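PDB 1FCQ: hyaluronoglucosaminidase, which hydrolyses hyaluronan as a family 56 glycosidase and is a major allergen of bee venom. Local coordinates for residues 14-19 and 49-54. Numbering follows the deposited sequence.
Sequences YWNVPT and EEIAIL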
ATOM      1  N   TYR A  14     -13.217   3.761   4.119  1.00 12.48           N
ATOM      2  CA  TYR A  14     -13.218   2.344   4.491  1.00 13.03           C
ATOM      3  C   TYR A  14     -12.502   2.000   5.782  1.00 15.55           C
ATOM      4  O   TYR A  14     -11.420   2.511   6.062  1.00 14.82           O
ATOM      5  CB  TYR A  14     -12.510   1.540   3.375  1.00 12.61           C
ATOM      6  CG  TYR A  14     -13.281   1.530   2.079  1.00 12.05           C
ATOM      7  CD1 TYR A  14     -13.092   2.511   1.120  1.00 15.15           C
ATOM      8  CD2 TYR A  14     -14.214   0.515   1.846  1.00 18.63           C
ATOM      9  CE1 TYR A  14     -13.829   2.468  -0.062  1.00 14.85           C
ATOM     10  CE2 TYR A  14     -14.937   0.476   0.672  1.00 20.93           C
ATOM     11  CZ  TYR A  14     -14.723   1.454  -0.272  1.00 18.44           C
ATOM     12  OH  TYR A  14     -15.451   1.433  -1.449  1.00 20.35           O
ATOM     13  N   TRP A  15     -13.127   1.086   6.549  1.00 13.24           N
ATOM     14  CA  TRP A  15     -12.481   0.654   7.794  1.00 12.73           C
ATOM     15  C   TRP A  15     -11.536  -0.510   7.502  1.00 13.41           C
ATOM     16  O   TRP A  15     -12.009  -1.584   7.133  1.00 13.55           O
ATOM     17  CB  TRP A  15     -13.554   0.185   8.774  1.00 11.57           C
ATOM     18  CG  TRP A  15     -13.113  -0.026  10.196  1.00 13.85           C
ATOM     19  CD1 TRP A  15     -13.085  -1.203  10.882  1.00 14.17           C
ATOM     20  CD2 TRP A  15     -12.670   0.980  11.122  1.00 14.38           C
ATOM     21  NE1 TRP A  15     -12.648  -1.007  12.170  1.00 12.95           N
ATOM     22  CE2 TRP A  15     -12.394   0.336  12.337  1.00 13.20           C
ATOM     23  CE3 TRP A  15     -12.497   2.359  11.033  1.00 13.41           C
ATOM     24  CZ2 TRP A  15     -11.947   1.027  13.465  1.00 16.72           C
ATOM     25  CZ3 TRP A  15     -12.055   3.054  12.149  1.00 16.59           C
ATOM     26  CH2 TRP A  15     -11.789   2.376  13.339  1.00 14.93           C
ATOM     27  N   ASN A  16     -10.236  -0.300   7.695  1.00 12.87           N
ATOM     28  CA  ASN A  16      -9.269  -1.385   7.478  1.00 11.63           C
ATOM     29  C   ASN A  16      -8.378  -1.549   8.715  1.00 15.33           C
ATOM     30  O   ASN A  16      -7.189  -1.826   8.693  1.00 15.19           O
ATOM     31  CB  ASN A  16      -8.454  -1.163   6.207  1.00 13.94           C
ATOM     32  CG  ASN A  16      -7.648  -2.354   5.735  1.00 14.39           C
ATOM     33  OD1 ASN A  16      -6.533  -2.188   5.201  1.00 12.97           O
ATOM     34  ND2 ASN A  16      -8.162  -3.586   5.878  1.00 13.86           N
ATOM     35  N   VAL A  17      -9.017  -1.303   9.866  1.00 13.22           N
ATOM     36  CA  VAL A  17      -8.342  -1.453  11.172  1.00 15.05           C
ATOM     37  C   VAL A  17      -8.759  -2.828  11.666  1.00 14.44           C
ATOM     38  O   VAL A  17      -9.955  -3.149  11.581  1.00 15.09           O
ATOM     39  CB  VAL A  17      -8.815  -0.354  12.133  1.00 11.20           C
ATOM     40  CG1 VAL A  17      -8.192  -0.552  13.515  1.00 19.62           C
ATOM     41  CG2 VAL A  17      -8.466   1.044  11.655  1.00 15.80           C
ATOM     42  N   PRO A  18      -7.881  -3.637  12.231  1.00 14.35           N
ATOM     43  CA  PRO A  18      -8.195  -4.997  12.620  1.00 16.31           C
ATOM     44  C   PRO A  18      -8.872  -5.121  13.973  1.00 14.70           C
ATOM     45  O   PRO A  18      -8.436  -5.903  14.815  1.00 16.41           O
ATOM     46  CB  PRO A  18      -6.847  -5.702  12.591  1.00 16.36           C
ATOM     47  CG  PRO A  18      -5.886  -4.629  12.949  1.00 16.61           C
ATOM     48  CD  PRO A  18      -6.425  -3.362  12.323  1.00 15.77           C
ATOM     49  N   THR A  19      -9.993  -4.432  14.094  1.00 13.57           N
ATOM     50  CA  THR A  19     -10.780  -4.457  15.321  1.00 15.12           C
ATOM     51  C   THR A  19     -11.423  -5.803  15.542  1.00 16.25           C
ATOM     52  O   THR A  19     -11.879  -6.079  16.658  1.00 15.02           O
ATOM     53  CB  THR A  19     -11.801  -3.308  15.345  1.00 15.64           C
ATOM     54  OG1 THR A  19     -12.456  -3.198  14.077  1.00 14.07           O
ATOM     55  CG2 THR A  19     -11.073  -1.995  15.639  1.00 15.10           C
ATOM     56  N   GLU A  49     -16.958  -7.940   2.371  1.00 16.94           N
ATOM     57  CA  GLU A  49     -17.442  -7.368   1.127  1.00 17.93           C
ATOM     58  C   GLU A  49     -17.011  -5.943   0.825  1.00 16.87           C
ATOM     59  O   GLU A  49     -17.057  -5.576  -0.354  1.00 17.38           O
ATOM     60  CB  GLU A  49     -18.966  -7.499   1.014  1.00 19.34           C
ATOM     61  CG  GLU A  49     -19.772  -6.555   1.850  1.00 21.80           C
ATOM     62  CD  GLU A  49     -19.705  -6.659   3.360  1.00 24.45           C
ATOM     63  OE1 GLU A  49     -19.185  -7.624   3.945  1.00 28.09           O
ATOM     64  OE2 GLU A  49     -20.245  -5.710   3.968  1.00 33.59           O
ATOM     65  N   GLU A  50     -16.611  -5.155   1.808  1.00 14.25           N
ATOM     66  CA  GLU A  50     -16.193  -3.782   1.559  1.00 13.30           C
ATOM     67  C   GLU A  50     -14.704  -3.696   1.230  1.00 12.70           C
ATOM     68  O   GLU A  50     -14.351  -2.970   0.306  1.00 13.61           O
ATOM     69  CB  GLU A  50     -16.448  -2.896   2.787  1.00 16.44           C
ATOM     70  CG  GLU A  50     -17.924  -2.786   3.123  1.00 17.33           C
ATOM     71  CD  GLU A  50     -18.748  -2.143   2.027  1.00 20.62           C
ATOM     72  OE1 GLU A  50     -19.961  -2.452   1.989  1.00 32.31           O
ATOM     73  OE2 GLU A  50     -18.277  -1.333   1.224  1.00 20.93           O
ATOM     74  N   ILE A  51     -13.887  -4.419   1.989  1.00 12.61           N
ATOM     75  CA  ILE A  51     -12.436  -4.350   1.771  1.00 12.74           C
ATOM     76  C   ILE A  51     -11.724  -5.584   2.299  1.00 14.09           C
ATOM     77  O   ILE A  51     -12.153  -6.231   3.261  1.00 12.59           O
ATOM     78  CB  ILE A  51     -11.859  -3.060   2.406  1.00 15.07           C
ATOM     79  CG1 ILE A  51     -10.368  -2.877   2.098  1.00 13.22           C
ATOM     80  CG2 ILE A  51     -12.090  -3.066   3.917  1.00 14.25           C
ATOM     81  CD1 ILE A  51      -9.871  -1.449   2.304  1.00 12.79           C
ATOM     82  N   ALA A  52     -10.602  -5.942   1.653  1.00 12.60           N
ATOM     83  CA  ALA A  52      -9.760  -7.044   2.087  1.00 11.31           C
ATOM     84  C   ALA A  52      -8.312  -6.744   1.674  1.00 13.00           C
ATOM     85  O   ALA A  52      -8.074  -6.418   0.508  1.00 14.07           O
ATOM     86  CB  ALA A  52     -10.179  -8.393   1.513  1.00 14.32           C
ATOM     87  N   ILE A  53      -7.404  -6.780   2.638  1.00 12.65           N
ATOM     88  CA  ILE A  53      -5.985  -6.566   2.349  1.00 11.72           C
ATOM     89  C   ILE A  53      -5.270  -7.908   2.467  1.00 13.45           C
ATOM     90  O   ILE A  53      -5.525  -8.731   3.344  1.00 16.23           O
ATOM     91  CB  ILE A  53      -5.323  -5.489   3.200  1.00 13.23           C
ATOM     92  CG1 ILE A  53      -3.853  -5.220   2.820  1.00 13.96           C
ATOM     93  CG2 ILE A  53      -5.348  -5.886   4.680  1.00 16.12           C
ATOM     94  CD1 ILE A  53      -3.400  -3.848   3.311  1.00 14.45           C
ATOM     95  N   LEU A  54      -4.375  -8.168   1.504  1.00 12.02           N
ATOM     96  CA  LEU A  54      -3.606  -9.407   1.514  1.00 13.89           C
ATOM     97  C   LEU A  54      -2.159  -9.075   1.868  1.00 13.15           C
ATOM     98  O   LEU A  54      -1.511  -8.330   1.130  1.00 13.18           O
ATOM     99  CB  LEU A  54      -3.632 -10.094   0.139  1.00 13.10           C
ATOM    100  CG  LEU A  54      -5.037 -10.481  -0.337  1.00 14.20           C
ATOM    101  CD1 LEU A  54      -4.915 -11.090  -1.726  1.00 14.05           C
ATOM    102  CD2 LEU A  54      -5.698 -11.454   0.626  1.00 19.45           C
TER
HETATM  103  O   HOH W   1     -16.034  -1.483  -1.564  1.00 25.63           O
HETATM  104  O   HOH W   2      -8.553  -6.626   5.433  1.00 14.30           O
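Tyr14 lies along Ile51 and Glu50, its CB 4.1 Å from Ile51 CD1. With CG anti to the carbonyl carbon (chi1 -67°), the ring extends past Glu50, where CD2 comes near both CB and the backbone O, and CE2 approaches that Glu50 O to 3.5 Å and the carboxylate OE2 to 3.8 Å. At the tip, OH hydrogen-bonds a water that donates to Glu50 O, bridging the hydroxyl to the same carbonyl. Further along, the Ile51 CG2 methyl packs 3.5 Å from Trp15 O. Asn16 lays its amide across Ile53, with ND2 3.8 Å from CG2, while OD1 accepts a hydrogen bond from Tyr265 OH; a second water accepts from Ile53 N and, weakly, from Asn16 ND2. The two segments touch by van der Waals packing, and waters make the polar links. The axes of 14-16 and 51-54 come no closer than 7.8 Å and diverge by 36°, too far apart for backbone pairing: this is a junction in the TIM-barrel wall where strand 12-16, paired with 297-301, faces strand 51-55, paired with 107-111, and Ile51 points into the barrel, touching Ile299, Val107 and Tyr265 on three other strands.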